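Local coordinates for protein phosphoserine aminotransferase (Bacillus alcalophilus, PDB 1W23) that catalyses the reversible, pyridoxal phosphate-dependent transfer of an amino group between phosphoserine and 2-oxoglutarate in serine biosynthesis, at residues Phe80-Leu83 against Pro84-Leu88; Glu218-Thr222 against Met223-Ala227. All coordinates share one frame; numbering follows the deposited sequence.

Contact 1: residues Phe80-Leu83 against Pro84-Leu88; sequences FTML and PMNLL
The flat amide of Asn86 turns its ND2 to the backbone carbonyl of Met82, one turn earlier in the same helix. Asn86 ND2 lies 2.9 Å from Met82 O in a fairly straight bond (161° at the hydrogen), with the acceptor close to the amide plane. Met82 O also accepts from Asn86 N at 3.1 Å, and the two donors come from opposite faces of the carbonyl plane, so a single residue grips this oxygen twice. The side chains of Met82 and Asn86 run side by side and point the same way; CG of Met82 flanks Asn86 ND2 at 3.7 Å. Asn86 swings CG away from its own carbonyl carbon (chi1 -75°), which brings the amide back along the helix. ND2 also bonds to Leu224 O and OD1 takes Tyr226 N, which together would fix the rotation of the amide. Pro84, with its puckered ring, brings no N-H to the turn before it. Its CD sits 3.1 Å from Phe80 O, where an i to i+4 bond would otherwise form, and the helix kinks here. Leu83 CB stands 3.2 Å from Pro84 CD, a closeness set largely by the intervening peptide bond. Regular bonding resumes with Met85 N to Thr81 O at 3.0 Å and Leu87 N to Leu83 O. Leu83 and Leu87 meet through their CD1 methyls at 3.8 Å. This is the last part of helix 75-87: Leu83 and Leu87 face strands 142-148 and 169-172 of the central sheet, Phe80 packs against helix 101-111 and touches the cofactor, and Thr81 and Met85 lie against Pro221 of the second subunit.

Contact 2: residues Glu218-Thr222 against Met223-Ala227; sequences EQVPT and MLQYA
This is a local turn, in which Val220, Pro221 and Thr222 bend back onto Leu224 and Gln225 where the loop after helix 210-213 passes through a short 3-10 segment into helix 226-231. Gln225 occupies the N-cap position, and its side chain reaches backward along the loop. The NE2 of Gln225 donates to Val220 O at 2.8 Å, with 157° at the hydrogen; the oxygen lies close to the amide plane, whereas the donor is tilted from the carbonyl plane of Val220. Beyond CG the glutamine chain is extended (chi2 -163°), which carries the amide out to this carbonyl while its CG passes 3.5 Å from Pro221 O. In the turn proper, Leu224 N bonds to Pro221 O at 2.9 Å, approaching from above the carbonyl plane, and a weak bond joins Gln225 N to Thr222 O. Apolar atoms fill in around these bonds. The CG1 methyl of Val220 lies 3.8 Å from Leu224 CB, and Leu224 CD1 rests 4.0 Å from both CB and CG of Pro221, the two side chains meeting at a slant. Thr222 OG1 is hydrogen-bonded to the OE2 of Glu109 of the second subunit, while Leu224 packs on Leu224 of that chain. Gln225, though at the N-cap position, spends its amide NE2 on the carbonyl of Val220 behind it, so side chain and backbone both hold the turn, and the hydroxyl of Thr222 is left to bind across the dimer.

Contact 1 is largely buried, on a helix lying against the central sheet; contact 2, partly buried, is a loop and helix start farther from the chain's centre. Both touch the second subunit. In each a side-chain amide returns to a backbone carbonyl, four residues back within the helix in contact 1 but five back across the turn in contact 2. Asn86 also ties the two together through two probable hydrogen bonds, ND2 to Leu224 O at 2.8 Å and OD1 to Tyr226 N at 3.0 Å, at the start of helix 226-231. Packing of Met82 CG on Leu224 O, 3.4 Å apart, adds to this join between helices 75-87 and 226-231.

Contact 1: residues Phe80-Leu83 against Pro84-Leu88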
loop_
_atom_site.group_PDB
_atom_site.type_symbol
_atom_site.label_atom_id
_atom_site.label_comp_id
_atom_site.label_asym_id
_atom_site.label_seq_id
_atom_site.Cartn_x
_atom_site.Cartn_y
_atom_site.Cartn_z
ATOM N N PHE A 80 9.373 9.892 5.358
ATOM C CA PHE A 80 10.037 10.641 6.425
ATOM C C PHE A 80 11.266 9.940 6.948
ATOM O O PHE A 80 12.235 10.595 7.326
ATOM C CB PHE A 80 9.098 10.902 7.599
ATOM C CG PHE A 80 7.856 11.759 7.319
ATOM C CD1 PHE A 80 6.812 11.714 8.208
ATOM C CD2 PHE A 80 7.783 12.612 6.227
ATOM C CE1 PHE A 80 5.685 12.516 8.040
ATOM C CE2 PHE A 80 6.666 13.407 6.047
ATOM C CZ PHE A 80 5.658 13.389 6.964
ATOM N N THR A 81 11.249 8.611 7.016
ATOM C CA THR A 81 12.442 7.838 7.436
ATOM C C THR A 81 13.278 7.380 6.247
ATOM O O THR A 81 14.525 7.386 6.309
ATOM C CB THR A 81 12.049 6.689 8.373
ATOM O OG1 THR A 81 13.284 6.171 8.956
ATOM C CG2 THR A 81 11.321 5.544 7.740
ATOM N N MET A 82 12.689 7.000 5.093
ATOM C CA MET A 82 13.473 6.515 3.978
ATOM C C MET A 82 14.420 7.571 3.464
ATOM O O MET A 82 15.550 7.276 3.097
ATOM C CB MET A 82 12.501 5.945 2.935
ATOM C CG MET A 82 13.152 5.116 1.876
ATOM S SD MET A 82 11.918 4.362 0.822
ATOM C CE MET A 82 12.862 3.681 -0.515
ATOM N N LEU A 83 13.988 8.832 3.441
ATOM C CA LEU A 83 14.860 9.918 2.940
ATOM C C LEU A 83 16.139 10.029 3.742
ATOM O O LEU A 83 17.244 9.868 3.190
ATOM C CB LEU A 83 14.055 11.225 2.870
ATOM C CG LEU A 83 14.948 12.536 2.855
ATOM C CD1 LEU A 83 15.643 12.642 1.542
ATOM C CD2 LEU A 83 14.143 13.771 3.205
ATOM N N PRO A 84 16.094 10.235 5.079
ATOM C CA PRO A 84 17.379 10.299 5.819
ATOM C C PRO A 84 18.119 8.977 5.815
ATOM O O PRO A 84 19.346 8.954 5.824
ATOM C CB PRO A 84 16.945 10.767 7.205
ATOM C CG PRO A 84 15.470 10.408 7.313
ATOM C CD PRO A 84 14.976 10.641 5.928
ATOM N N MET A 85 17.416 7.842 5.784
ATOM C CA MET A 85 18.159 6.558 5.709
ATOM C C MET A 85 19.058 6.481 4.486
ATOM O O MET A 85 20.112 5.890 4.510
ATOM C CB MET A 85 17.252 5.339 5.509
ATOM C CG MET A 85 16.632 4.883 6.791
ATOM S SD MET A 85 15.620 3.442 6.474
ATOM C CE MET A 85 15.015 3.127 8.126
ATOM N N ASN A 86 18.657 7.104 3.386
ATOM C CA ASN A 86 19.423 7.088 2.173
ATOM C C ASN A 86 20.383 8.237 2.035
ATOM O O ASN A 86 21.445 8.022 1.454
ATOM C CB ASN A 86 18.490 7.019 0.941
ATOM C CG ASN A 86 17.885 5.650 0.723
ATOM O OD1 ASN A 86 18.330 4.898 -0.160
ATOM N ND2 ASN A 86 16.881 5.279 1.534
ATOM N N LEU A 87 20.071 9.423 2.508
ATOM C CA LEU A 87 20.893 10.600 2.254
ATOM C C LEU A 87 21.573 11.185 3.490
ATOM O O LEU A 87 22.537 11.957 3.347
ATOM C CB LEU A 87 20.033 11.714 1.590
ATOM C CG LEU A 87 19.663 11.577 0.124
ATOM C CD1 LEU A 87 18.932 12.860 -0.291
ATOM C CD2 LEU A 87 20.885 11.258 -0.756
ATOM N N LEU A 88 21.115 10.895 4.683
ATOM C CA LEU A 88 21.714 11.517 5.886
ATOM C C LEU A 88 22.880 10.677 6.336
ATOM O O LEU A 88 22.756 9.785 7.182
ATOM C CB LEU A 88 20.612 11.701 6.938
ATOM C CG LEU A 88 21.053 12.423 8.217
ATOM C CD1 LEU A 88 21.783 13.702 7.923
ATOM C CD2 LEU A 88 19.878 12.705 9.148
#

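Contact 2: residues Glu218-Thr222 against Met223-Ala227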
loop_
_atom_site.group_PDB
_atom_site.type_symbol
_atom_site.label_atom_id
_atom_site.label_comp_id
_atom_site.label_asym_id
_atom_site.label_seq_id
_atom_site.Cartn_x
_atom_site.Cartn_y
_atom_site.Cartn_z
ATOM N N GLU A 218 25.088 1.243 1.985
ATOM C CA GLU A 218 25.621 0.168 2.787
ATOM C C GLU A 218 24.728 0.118 4.019
ATOM O O GLU A 218 24.484 1.205 4.581
ATOM C CB GLU A 218 27.121 0.374 3.075
ATOM N N GLN A 219 24.283 -1.107 4.274
ATOM C CA GLN A 219 23.629 -1.356 5.545
ATOM C C GLN A 219 22.162 -0.955 5.571
ATOM O O GLN A 219 21.516 -1.142 6.619
ATOM C CB GLN A 219 24.339 -0.626 6.690
ATOM N N VAL A 220 21.612 -0.438 4.489
ATOM C CA VAL A 220 20.173 -0.162 4.485
ATOM C C VAL A 220 19.400 -1.370 3.952
ATOM O O VAL A 220 19.806 -1.911 2.910
ATOM C CB VAL A 220 19.900 1.102 3.651
ATOM C CG1 VAL A 220 18.401 1.342 3.483
ATOM C CG2 VAL A 220 20.575 2.315 4.329
ATOM N N PRO A 221 18.329 -1.828 4.608
ATOM C CA PRO A 221 17.544 -2.957 4.098
ATOM C C PRO A 221 17.143 -2.747 2.645
ATOM O O PRO A 221 16.829 -1.622 2.212
ATOM C CB PRO A 221 16.335 -2.933 4.971
ATOM C CG PRO A 221 16.898 -2.461 6.290
ATOM C CD PRO A 221 17.828 -1.338 5.888
ATOM N N THR A 222 17.026 -3.858 1.902
ATOM C CA THR A 222 16.734 -3.819 0.477
ATOM C C THR A 222 15.521 -2.958 0.140
ATOM O O THR A 222 15.557 -2.100 -0.781
ATOM C CB THR A 222 16.516 -5.282 -0.010
ATOM O OG1 THR A 222 17.639 -6.087 0.354
ATOM C CG2 THR A 222 16.417 -5.256 -1.519
ATOM N N MET A 223 14.423 -3.184 0.839
ATOM C CA MET A 223 13.155 -2.484 0.521
ATOM C C MET A 223 13.266 -1.002 0.833
ATOM O O MET A 223 12.426 -0.240 0.318
ATOM C CB MET A 223 11.981 -3.074 1.317
ATOM C CG MET A 223 11.327 -4.312 0.703
ATOM S SD MET A 223 10.474 -3.957 -0.860
ATOM C CE MET A 223 9.065 -3.009 -0.308
ATOM N N LEU A 224 14.217 -0.566 1.652
ATOM C CA LEU A 224 14.345 0.815 2.103
ATOM C C LEU A 224 15.380 1.602 1.314
ATOM O O LEU A 224 15.571 2.791 1.634
ATOM C CB LEU A 224 14.589 0.891 3.604
ATOM C CG LEU A 224 13.370 0.402 4.437
ATOM C CD1 LEU A 224 13.766 0.062 5.850
ATOM C CD2 LEU A 224 12.295 1.483 4.400
ATOM N N GLN A 225 16.014 1.007 0.332
ATOM C CA GLN A 225 16.931 1.698 -0.605
ATOM C C GLN A 225 16.188 2.280 -1.764
ATOM O O GLN A 225 15.499 1.531 -2.451
ATOM C CB GLN A 225 18.025 0.738 -1.138
ATOM C CG GLN A 225 18.883 0.167 -0.062
ATOM C CD GLN A 225 20.136 -0.411 -0.544
ATOM O OE1 GLN A 225 20.474 -0.275 -1.720
ATOM N NE2 GLN A 225 20.798 -1.025 0.392
ATOM N N TYR A 226 16.349 3.571 -2.042
ATOM C CA TYR A 226 15.780 4.064 -3.316
ATOM C C TYR A 226 16.355 3.302 -4.514
ATOM O O TYR A 226 15.627 3.058 -5.486
ATOM C CB TYR A 226 15.954 5.572 -3.526
ATOM C CG TYR A 226 15.153 6.364 -2.525
ATOM C CD1 TYR A 226 15.744 6.980 -1.451
ATOM C CD2 TYR A 226 13.776 6.485 -2.644
ATOM C CE1 TYR A 226 15.004 7.698 -0.527
ATOM C CE2 TYR A 226 13.023 7.183 -1.704
ATOM C CZ TYR A 226 13.645 7.806 -0.635
ATOM O OH TYR A 226 12.955 8.494 0.304
ATOM N N ALA A 227 17.642 2.934 -4.458
ATOM C CA ALA A 227 18.270 2.241 -5.577
ATOM C C ALA A 227 17.521 0.977 -5.935
ATOM O O ALA A 227 17.431 0.638 -7.156
ATOM C CB ALA A 227 19.748 1.976 -5.241
#